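PDB 1DMH: catechol 1,2-dioxygenase from Acinetobacter sp., which catalyses the iron(III)-dependent intradiol ring cleavage of catechol by dioxygen to cis,cis-muconate, the first step of the catechol branch of the beta-ketoadipate pathway. Local coordinates for residues F80-Y83 and L84-M88; N68-A71 and G72-S75; Y250-A254 and Y255-E259. All coordinates share one frame; numbering follows the deposited sequence.

Contact 1: F80-Y83 and L84-M88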
ATOM      1  N   PHE A  80     -14.765  -0.902   1.290  1.00  8.96           N
ATOM      2  CA  PHE A  80     -14.461  -1.981   2.219  1.00  9.40           C
ATOM      3  C   PHE A  80     -15.110  -1.845   3.581  1.00  9.57           C
ATOM      4  O   PHE A  80     -15.713  -2.793   4.087  1.00  9.36           O
ATOM      5  CB  PHE A  80     -12.962  -2.140   2.426  1.00  9.22           C
ATOM      6  CG  PHE A  80     -12.250  -2.681   1.246  1.00 10.47           C
ATOM      7  CD1 PHE A  80     -12.209  -4.056   1.030  1.00 10.81           C
ATOM      8  CD2 PHE A  80     -11.596  -1.822   0.352  1.00 10.97           C
ATOM      9  CE1 PHE A  80     -11.508  -4.584  -0.072  1.00 12.42           C
ATOM     10  CE2 PHE A  80     -10.884  -2.325  -0.766  1.00 11.57           C
ATOM     11  CZ  PHE A  80     -10.836  -3.711  -0.981  1.00 11.77           C
ATOM     12  N   ASP A  81     -14.984  -0.671   4.188  1.00  9.77           N
ATOM     13  CA  ASP A  81     -15.549  -0.474   5.516  1.00  9.45           C
ATOM     14  C   ASP A  81     -17.051  -0.780   5.527  1.00 10.09           C
ATOM     15  O   ASP A  81     -17.553  -1.466   6.423  1.00 10.27           O
ATOM     16  CB  ASP A  81     -15.302   0.970   5.978  1.00  9.83           C
ATOM     17  CG  ASP A  81     -13.807   1.342   6.004  1.00 10.57           C
ATOM     18  OD1 ASP A  81     -13.052   0.898   5.105  1.00 10.40           O
ATOM     19  OD2 ASP A  81     -13.413   2.115   6.918  1.00  9.64           O
ATOM     20  N   HIS A  82     -17.769  -0.265   4.533  1.00 10.02           N
ATOM     21  CA  HIS A  82     -19.204  -0.492   4.454  1.00 10.20           C
ATOM     22  C   HIS A  82     -19.484  -1.954   4.146  1.00 10.17           C
ATOM     23  O   HIS A  82     -20.438  -2.514   4.658  1.00  9.75           O
ATOM     24  CB  HIS A  82     -19.832   0.401   3.384  1.00 10.07           C
ATOM     25  CG  HIS A  82     -21.294   0.157   3.203  1.00 11.35           C
ATOM     26  ND1 HIS A  82     -22.191   0.240   4.248  1.00 11.73           N
ATOM     27  CD2 HIS A  82     -22.009  -0.219   2.116  1.00 11.71           C
ATOM     28  CE1 HIS A  82     -23.400  -0.075   3.811  1.00 12.41           C
ATOM     29  NE2 HIS A  82     -23.316  -0.359   2.519  1.00 12.50           N
ATOM     30  N   TYR A  83     -18.654  -2.570   3.302  1.00 10.82           N
ATOM     31  CA  TYR A  83     -18.815  -3.991   2.952  1.00 10.64           C
ATOM     32  C   TYR A  83     -18.720  -4.867   4.207  1.00 10.83           C
ATOM     33  O   TYR A  83     -19.506  -5.805   4.370  1.00 12.01           O
ATOM     34  CB  TYR A  83     -17.732  -4.428   1.951  1.00 10.58           C
ATOM     35  CG  TYR A  83     -17.755  -5.911   1.569  1.00 11.11           C
ATOM     36  CD1 TYR A  83     -18.911  -6.523   1.060  1.00 10.48           C
ATOM     37  CD2 TYR A  83     -16.591  -6.670   1.632  1.00 11.16           C
ATOM     38  CE1 TYR A  83     -18.890  -7.861   0.610  1.00 11.69           C
ATOM     39  CE2 TYR A  83     -16.551  -7.998   1.192  1.00 11.66           C
ATOM     40  CZ  TYR A  83     -17.694  -8.590   0.677  1.00 11.98           C
ATOM     41  OH  TYR A  83     -17.601  -9.874   0.182  1.00 12.60           O
ATOM     42  N   LEU A  84     -17.754  -4.571   5.083  1.00 11.09           N
ATOM     43  CA  LEU A  84     -17.574  -5.315   6.327  1.00 10.43           C
ATOM     44  C   LEU A  84     -18.813  -5.153   7.204  1.00 10.99           C
ATOM     45  O   LEU A  84     -19.200  -6.089   7.893  1.00 11.30           O
ATOM     46  CB  LEU A  84     -16.313  -4.840   7.068  1.00  9.87           C
ATOM     47  CG  LEU A  84     -14.972  -5.103   6.343  1.00 11.42           C
ATOM     48  CD1 LEU A  84     -13.804  -4.534   7.160  1.00 11.68           C
ATOM     49  CD2 LEU A  84     -14.784  -6.590   6.105  1.00 11.98           C
ATOM     50  N   ASP A  85     -19.437  -3.972   7.192  1.00 10.76           N
ATOM     51  CA  ASP A  85     -20.659  -3.778   7.967  1.00 10.89           C
ATOM     52  C   ASP A  85     -21.776  -4.599   7.346  1.00 11.36           C
ATOM     53  O   ASP A  85     -22.621  -5.148   8.057  1.00 12.05           O
ATOM     54  CB  ASP A  85     -21.123  -2.320   8.001  1.00 10.96           C
ATOM     55  CG  ASP A  85     -20.256  -1.426   8.887  1.00 12.10           C
ATOM     56  OD1 ASP A  85     -19.502  -1.931   9.749  1.00 11.90           O
ATOM     57  OD2 ASP A  85     -20.364  -0.191   8.737  1.00 13.44           O
ATOM     58  N   MET A  86     -21.811  -4.676   6.019  1.00 11.19           N
ATOM     59  CA  MET A  86     -22.867  -5.465   5.383  1.00 13.26           C
ATOM     60  C   MET A  86     -22.747  -6.913   5.835  1.00 13.76           C
ATOM     61  O   MET A  86     -23.758  -7.591   6.068  1.00 14.22           O
ATOM     62  CB  MET A  86     -22.772  -5.384   3.852  1.00 14.26           C
ATOM     63  CG  MET A  86     -23.061  -4.002   3.303  1.00 15.96           C
ATOM     64  SD  MET A  86     -22.828  -3.918   1.505  1.00 19.38           S
ATOM     65  CE  MET A  86     -24.314  -4.874   0.948  1.00 19.39           C
ATOM     66  N   ARG A  87     -21.513  -7.396   5.962  1.00 14.07           N
ATOM     67  CA  ARG A  87     -21.304  -8.764   6.397  1.00 14.83           C
ATOM     68  C   ARG A  87     -21.806  -8.902   7.829  1.00 16.17           C
ATOM     69  O   ARG A  87     -22.505  -9.879   8.160  1.00 16.49           O
ATOM     70  CB  ARG A  87     -19.832  -9.128   6.302  1.00 16.06           C
ATOM     71  CG  ARG A  87     -19.304  -9.176   4.882  1.00 17.87           C
ATOM     72  CD  ARG A  87     -17.817  -9.439   4.919  1.00 21.01           C
ATOM     73  NE  ARG A  87     -17.523 -10.815   5.311  1.00 24.01           N
ATOM     74  CZ  ARG A  87     -16.563 -11.179   6.166  1.00 26.51           C
ATOM     75  NH1 ARG A  87     -15.771 -10.273   6.762  1.00 26.38           N
ATOM     76  NH2 ARG A  87     -16.370 -12.474   6.399  1.00 26.52           N
ATOM     77  N   MET A  88     -21.467  -7.932   8.682  1.00 16.07           N
ATOM     78  CA  MET A  88     -21.928  -7.974  10.067  1.00 15.84           C
ATOM     79  C   MET A  88     -23.457  -7.967  10.154  1.00 15.97           C
ATOM     80  O   MET A  88     -24.043  -8.705  10.971  1.00 15.91           O
ATOM     81  CB  MET A  88     -21.338  -6.826  10.857  1.00 14.73           C
ATOM     82  CG  MET A  88     -19.894  -7.067  11.174  1.00 15.60           C
ATOM     83  SD  MET A  88     -19.199  -5.801  12.264  1.00 19.07           S
ATOM     84  CE  MET A  88     -18.499  -4.600  11.130  1.00 15.46           C
TER
HETATM   85  O   HOH W   1     -16.963  -1.696   9.019  1.00 10.66           O
HETATM   86  O   HOH W   2     -21.803   0.995   6.790  1.00 12.90           O
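H82 and M86 meet one turn apart on the first turns of helix 80-94, an alpha-helix of the N-terminal helical region at the dimer interface. H82 stands with its ring anti to the backbone N (chi1 177°), which carries the imidazole along the helix surface to M86. There CG of M86 lies over one ring face toward its rim, a CH-pi contact of 4.0 Å to the H82 centroid, while SD of M86 sits obliquely, 3.7 Å from NE2 of H82. The neighbouring pair is looser: CD of R87 lies over one face of the Y83 ring, 4.2 Å from CE2 of Y83. The second subunit covers both pairs: its F14 meets the H82 ring edge-to-face, the ring of its Y42 stacks on Y83 while the Y42 backbone O accepts from Y83 OH, and its I50 O receives R87 NH1. Four i to i+4 backbone bonds run beneath these side chains. The carboxylate of D85 is linked through waters. One water donates to both D81 O and OD1 of D85; a second, at the edge of the H82 ring and in its plane, lies 2.7 Å from ND1 of H82 and donates to OD2 of D85.

Contact 2: N68-A71 and G72-S75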
ATOM      1  N   ASN A  68       1.589   8.875   2.985  1.00 15.18           N
ATOM      2  CA  ASN A  68       0.652   9.888   3.463  1.00 15.78           C
ATOM      3  C   ASN A  68      -0.302   9.347   4.519  1.00 15.29           C
ATOM      4  O   ASN A  68      -1.271  10.017   4.884  1.00 14.62           O
ATOM      5  CB  ASN A  68      -0.183  10.458   2.311  1.00 17.10           C
ATOM      6  CG  ASN A  68       0.617  11.349   1.412  1.00 19.30           C
ATOM      7  OD1 ASN A  68       1.440  10.896   0.614  1.00 21.77           O
ATOM      8  ND2 ASN A  68       0.399  12.630   1.545  1.00 21.22           N
ATOM      9  N   GLN A  69      -0.031   8.141   4.995  1.00 14.83           N
ATOM     10  CA  GLN A  69      -0.874   7.511   5.995  1.00 16.80           C
ATOM     11  C   GLN A  69      -2.344   7.554   5.606  1.00 16.09           C
ATOM     12  O   GLN A  69      -3.193   7.830   6.449  1.00 16.03           O
ATOM     13  CB  GLN A  69      -0.692   8.205   7.342  1.00 18.69           C
ATOM     14  CG  GLN A  69       0.709   8.074   7.883  1.00 23.45           C
ATOM     15  CD  GLN A  69       1.046   6.645   8.186  1.00 26.07           C
ATOM     16  OE1 GLN A  69       2.065   6.110   7.715  1.00 28.56           O
ATOM     17  NE2 GLN A  69       0.184   5.996   8.978  1.00 27.96           N
ATOM     18  N   GLU A  70      -2.654   7.300   4.338  1.00 14.62           N
ATOM     19  CA  GLU A  70      -4.048   7.333   3.911  1.00 14.17           C
ATOM     20  C   GLU A  70      -4.694   6.008   3.575  1.00 13.02           C
ATOM     21  O   GLU A  70      -5.758   6.015   3.002  1.00 12.80           O
ATOM     22  CB  GLU A  70      -4.253   8.275   2.707  1.00 14.50           C
ATOM     23  CG  GLU A  70      -4.297   9.747   3.082  1.00 14.97           C
ATOM     24  CD  GLU A  70      -4.677  10.657   1.905  1.00 16.81           C
ATOM     25  OE1 GLU A  70      -5.138  10.144   0.875  1.00 16.29           O
ATOM     26  OE2 GLU A  70      -4.533  11.896   2.015  1.00 17.96           O
ATOM     27  N   ALA A  71      -4.081   4.882   3.916  1.00 11.69           N
ATOM     28  CA  ALA A  71      -4.703   3.596   3.604  1.00 11.69           C
ATOM     29  C   ALA A  71      -6.088   3.455   4.290  1.00 12.35           C
ATOM     30  O   ALA A  71      -6.999   2.831   3.733  1.00 12.56           O
ATOM     31  CB  ALA A  71      -3.778   2.441   4.020  1.00 11.39           C
ATOM     32  N   GLY A  72      -6.243   4.054   5.479  1.00 12.70           N
ATOM     33  CA  GLY A  72      -7.503   3.991   6.217  1.00 12.35           C
ATOM     34  C   GLY A  72      -8.536   4.989   5.726  1.00 12.33           C
ATOM     35  O   GLY A  72      -9.678   5.002   6.199  1.00 11.59           O
ATOM     36  N   LEU A  73      -8.134   5.826   4.769  1.00 12.16           N
ATOM     37  CA  LEU A  73      -9.031   6.817   4.174  1.00 12.33           C
ATOM     38  C   LEU A  73      -9.470   6.232   2.813  1.00 11.53           C
ATOM     39  O   LEU A  73     -10.640   6.334   2.408  1.00 11.74           O
ATOM     40  CB  LEU A  73      -8.285   8.140   3.996  1.00 14.34           C
ATOM     41  CG  LEU A  73      -9.124   9.339   3.575  1.00 17.14           C
ATOM     42  CD1 LEU A  73     -10.173   9.654   4.669  1.00 17.45           C
ATOM     43  CD2 LEU A  73      -8.183  10.540   3.356  1.00 17.30           C
ATOM     44  N   LEU A  74      -8.541   5.573   2.130  1.00 10.85           N
ATOM     45  CA  LEU A  74      -8.862   4.938   0.842  1.00 11.90           C
ATOM     46  C   LEU A  74      -9.792   3.722   1.069  1.00 11.80           C
ATOM     47  O   LEU A  74     -10.695   3.467   0.274  1.00 11.16           O
ATOM     48  CB  LEU A  74      -7.602   4.401   0.129  1.00 11.57           C
ATOM     49  CG  LEU A  74      -7.507   4.402  -1.409  1.00 13.91           C
ATOM     50  CD1 LEU A  74      -6.721   3.190  -1.832  1.00 11.81           C
ATOM     51  CD2 LEU A  74      -8.833   4.524  -2.064  1.00 13.81           C
ATOM     52  N   SER A  75      -9.545   2.968   2.143  1.00 10.63           N
ATOM     53  CA  SER A  75     -10.340   1.791   2.461  1.00 10.74           C
ATOM     54  C   SER A  75     -11.838   2.115   2.414  1.00 10.17           C
ATOM     55  O   SER A  75     -12.581   1.492   1.661  1.00 10.55           O
ATOM     56  CB  SER A  75      -9.951   1.250   3.842  1.00 10.77           C
ATOM     57  OG  SER A  75     -10.697   0.097   4.185  1.00 11.25           O
TER
HETATM   58  O   HOH W   3      -4.733   5.544   7.141  1.00 16.69           O
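The side-chain contact across this turn is between E70 and L73, which run alongside each other in the same direction. CD2 of L73 comes within 3.8 Å of CD of E70, so a leucine methyl rests against the carboxylate end of the glutamate. The extended chain of E70 (chi2 -173°) runs alongside the leucine, so that its CG and CD both lie near CD2 of L73. The carboxylate of E70 has a polar partner on helix 207-214: OE1 hydrogen-bonds to T208 OG1.

Backbone hydrogen bonds hold the turn together. E70 O accepts twice, from L74 N at 2.9 Å, almost in line with the carbonyl bond, and from L73 N, which sits well above the carbonyl plane. S75 N closes the next turn on A71 O at 3.0 Å. A water bridges the two segments, accepting from G72 N and donating to Q69 O.

Polar contacts with the second subunit flank the turn: A71 N donates to N63 OD1 of that subunit, and S75 OG hydrogen-bonds to Y55 OH of the second subunit as well as to D81 OD1 of its own chain.

A Schellman motif ending helix 52-67, with Q69 (positive phi) as its C-prime residue, here runs directly into E70, the N-cap of helix 71-77, whose L73 lines the 4-methylcatechol pocket while A71 and S75 line a phospholipid site.

Contact 3: Y250-A254 and Y255-E259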
ATOM      1  N   TYR A 250     -26.893  11.627   0.875  1.00 23.18           N
ATOM      2  CA  TYR A 250     -27.048  10.354   0.192  1.00 24.49           C
ATOM      3  C   TYR A 250     -26.009  10.163  -0.897  1.00 23.55           C
ATOM      4  O   TYR A 250     -26.247   9.465  -1.887  1.00 23.88           O
ATOM      5  CB  TYR A 250     -28.464  10.241  -0.390  1.00 27.19           C
ATOM      6  CG  TYR A 250     -29.541  10.433   0.652  1.00 30.55           C
ATOM      7  CD1 TYR A 250     -29.944   9.373   1.477  1.00 32.50           C
ATOM      8  CD2 TYR A 250     -30.097  11.699   0.887  1.00 32.61           C
ATOM      9  CE1 TYR A 250     -30.873   9.566   2.517  1.00 33.90           C
ATOM     10  CE2 TYR A 250     -31.028  11.907   1.925  1.00 33.87           C
ATOM     11  CZ  TYR A 250     -31.409  10.839   2.733  1.00 34.64           C
ATOM     12  OH  TYR A 250     -32.319  11.053   3.757  1.00 35.98           O
ATOM     13  N   ASP A 251     -24.845  10.769  -0.707  1.00 21.65           N
ATOM     14  CA  ASP A 251     -23.807  10.661  -1.699  1.00 20.00           C
ATOM     15  C   ASP A 251     -22.472  10.809  -0.996  1.00 18.50           C
ATOM     16  O   ASP A 251     -21.602  11.578  -1.394  1.00 18.59           O
ATOM     17  CB  ASP A 251     -24.036  11.735  -2.769  1.00 22.21           C
ATOM     18  CG  ASP A 251     -23.050  11.648  -3.913  1.00 24.63           C
ATOM     19  OD1 ASP A 251     -22.515  10.545  -4.180  1.00 25.14           O
ATOM     20  OD2 ASP A 251     -22.836  12.692  -4.572  1.00 26.77           O
ATOM     21  N   ASP A 252     -22.344  10.041   0.072  1.00 16.36           N
ATOM     22  CA  ASP A 252     -21.159  10.000   0.921  1.00 14.67           C
ATOM     23  C   ASP A 252     -20.076   9.188   0.180  1.00 13.35           C
ATOM     24  O   ASP A 252     -20.373   8.105  -0.313  1.00 12.97           O
ATOM     25  CB  ASP A 252     -21.608   9.333   2.223  1.00 14.86           C
ATOM     26  CG  ASP A 252     -20.510   9.139   3.213  1.00 14.86           C
ATOM     27  OD1 ASP A 252     -19.408   9.713   3.079  1.00 13.92           O
ATOM     28  OD2 ASP A 252     -20.779   8.393   4.178  1.00 16.83           O
ATOM     29  N   PHE A 253     -18.846   9.690   0.092  1.00 11.87           N
ATOM     30  CA  PHE A 253     -17.815   8.932  -0.608  1.00 12.35           C
ATOM     31  C   PHE A 253     -17.438   7.651   0.170  1.00 13.03           C
ATOM     32  O   PHE A 253     -16.859   6.720  -0.394  1.00 12.38           O
ATOM     33  CB  PHE A 253     -16.550   9.792  -0.857  1.00 12.39           C
ATOM     34  CG  PHE A 253     -15.458   9.638   0.190  1.00 13.81           C
ATOM     35  CD1 PHE A 253     -15.482  10.369   1.377  1.00 14.49           C
ATOM     36  CD2 PHE A 253     -14.394   8.751  -0.025  1.00 13.73           C
ATOM     37  CE1 PHE A 253     -14.437  10.211   2.341  1.00 14.75           C
ATOM     38  CE2 PHE A 253     -13.366   8.593   0.924  1.00 14.09           C
ATOM     39  CZ  PHE A 253     -13.391   9.327   2.108  1.00 14.39           C
ATOM     40  N   ALA A 254     -17.778   7.616   1.461  1.00 13.41           N
ATOM     41  CA  ALA A 254     -17.485   6.452   2.303  1.00 13.91           C
ATOM     42  C   ALA A 254     -18.700   5.542   2.470  1.00 14.00           C
ATOM     43  O   ALA A 254     -18.652   4.581   3.246  1.00 14.40           O
ATOM     44  CB  ALA A 254     -16.982   6.906   3.673  1.00 14.69           C
ATOM     45  N   TYR A 255     -19.790   5.859   1.774  1.00 13.17           N
ATOM     46  CA  TYR A 255     -21.012   5.033   1.798  1.00 13.89           C
ATOM     47  C   TYR A 255     -21.497   4.622   3.200  1.00 14.67           C
ATOM     48  O   TYR A 255     -21.966   3.501   3.414  1.00 14.64           O
ATOM     49  CB  TYR A 255     -20.765   3.766   0.982  1.00 13.35           C
ATOM     50  CG  TYR A 255     -20.200   4.044  -0.378  1.00 13.47           C
ATOM     51  CD1 TYR A 255     -21.020   4.524  -1.394  1.00 14.03           C
ATOM     52  CD2 TYR A 255     -18.838   3.832  -0.662  1.00 14.50           C
ATOM     53  CE1 TYR A 255     -20.512   4.788  -2.670  1.00 14.04           C
ATOM     54  CE2 TYR A 255     -18.317   4.094  -1.942  1.00 14.25           C
ATOM     55  CZ  TYR A 255     -19.173   4.571  -2.932  1.00 14.86           C
ATOM     56  OH  TYR A 255     -18.721   4.836  -4.197  1.00 15.63           O
ATOM     57  N   ALA A 256     -21.423   5.540   4.150  1.00 15.09           N
ATOM     58  CA  ALA A 256     -21.808   5.204   5.504  1.00 15.64           C
ATOM     59  C   ALA A 256     -23.206   5.618   5.917  1.00 16.49           C
ATOM     60  O   ALA A 256     -23.700   5.168   6.942  1.00 16.52           O
ATOM     61  CB  ALA A 256     -20.803   5.800   6.469  1.00 15.99           C
ATOM     62  N   THR A 257     -23.854   6.477   5.153  1.00 17.96           N
ATOM     63  CA  THR A 257     -25.179   6.912   5.562  1.00 19.47           C
ATOM     64  C   THR A 257     -26.233   5.809   5.438  1.00 20.58           C
ATOM     65  O   THR A 257     -26.212   4.999   4.506  1.00 21.32           O
ATOM     66  CB  THR A 257     -25.571   8.199   4.802  1.00 19.39           C
ATOM     67  OG1 THR A 257     -25.493   7.962   3.405  1.00 23.20           O
ATOM     68  CG2 THR A 257     -24.579   9.308   5.111  1.00 19.60           C
ATOM     69  N   ARG A 258     -27.130   5.765   6.423  1.00 22.03           N
ATOM     70  CA  ARG A 258     -28.205   4.781   6.493  1.00 23.73           C
ATOM     71  C   ARG A 258     -29.493   5.393   6.952  1.00 24.50           C
ATOM     72  O   ARG A 258     -29.488   6.351   7.720  1.00 23.63           O
ATOM     73  CB  ARG A 258     -27.912   3.709   7.518  1.00 25.49           C
ATOM     74  CG  ARG A 258     -26.713   2.902   7.257  1.00 29.12           C
ATOM     75  CD  ARG A 258     -26.964   1.632   7.951  1.00 31.88           C
ATOM     76  NE  ARG A 258     -25.995   0.636   7.568  1.00 35.74           N
ATOM     77  CZ  ARG A 258     -26.157  -0.659   7.797  1.00 36.68           C
ATOM     78  NH1 ARG A 258     -27.255  -1.089   8.408  1.00 36.00           N
ATOM     79  NH2 ARG A 258     -25.213  -1.512   7.414  1.00 39.25           N
ATOM     80  N   GLU A 259     -30.599   4.798   6.520  1.00 25.73           N
ATOM     81  CA  GLU A 259     -31.913   5.270   6.934  1.00 27.34           C
ATOM     82  C   GLU A 259     -32.003   5.053   8.428  1.00 24.99           C
ATOM     83  O   GLU A 259     -31.621   3.994   8.932  1.00 24.19           O
ATOM     84  CB  GLU A 259     -33.025   4.480   6.249  1.00 30.91           C
ATOM     85  CG  GLU A 259     -33.148   4.771   4.779  1.00 38.27           C
ATOM     86  CD  GLU A 259     -34.275   3.973   4.152  1.00 42.97           C
ATOM     87  OE1 GLU A 259     -35.429   4.104   4.658  1.00 45.73           O
ATOM     88  OE2 GLU A 259     -34.009   3.221   3.165  1.00 45.70           O
TER
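Y255 closes a type I beta turn with D252, in the loop between strands 237-243 and 262-268 of the catalytic domain. OD1 of D252 accepts from A254 N, two residues on, at 3.1 Å and from above the carboxylate plane, an Asx turn that overlaps the beta turn. Y255 N donates to D252 O at 3.1 Å from above the carbonyl plane. With CG beside the backbone N (chi1 -50°), the Y255 ring folds back over the turn, D252 O over one face and offset toward the rim, and CE2 of Y255 3.4 Å from F253 O. F14 of the second subunit meets this ring edge-to-face. At A256 the aspartate side chain takes over, OD2 of D252 accepting from A256 N at 2.9 Å from above the carboxylate plane, while CB of A256 packs 3.5 Å from that same oxygen. OD2 also forms a salt bridge with R221, a residue of the 4-methylcatechol pocket, so D252 probably helps to place that guanidinium. T257, whose OG1 bonds to T249 O, completes the contact by setting its CG2 4.1 Å from CB of D252.

In the fold
Contacts 1 and 2 lie in successive helices of the N-terminal region, whereas contact 3 belongs to a loop of the catalytic domain. All three reach the second subunit, contact 3 through Y255, and F14 of that subunit meets both H82 and Y255. The two helical contacts are mainly buried and rest on backbone bonds with bridging waters; in the partly buried contact 3, a charged side chain organises the loop. S75 of contact 2 bonds to D81 of contact 1, which links the two successive helices. L73 of contact 2 and F253 of contact 3 pack together and both touch 4-methylcatechol. Contacts 1 and 3 meet more lightly, through H82, D85, Y255 and R258, with centres about 13 Å apart.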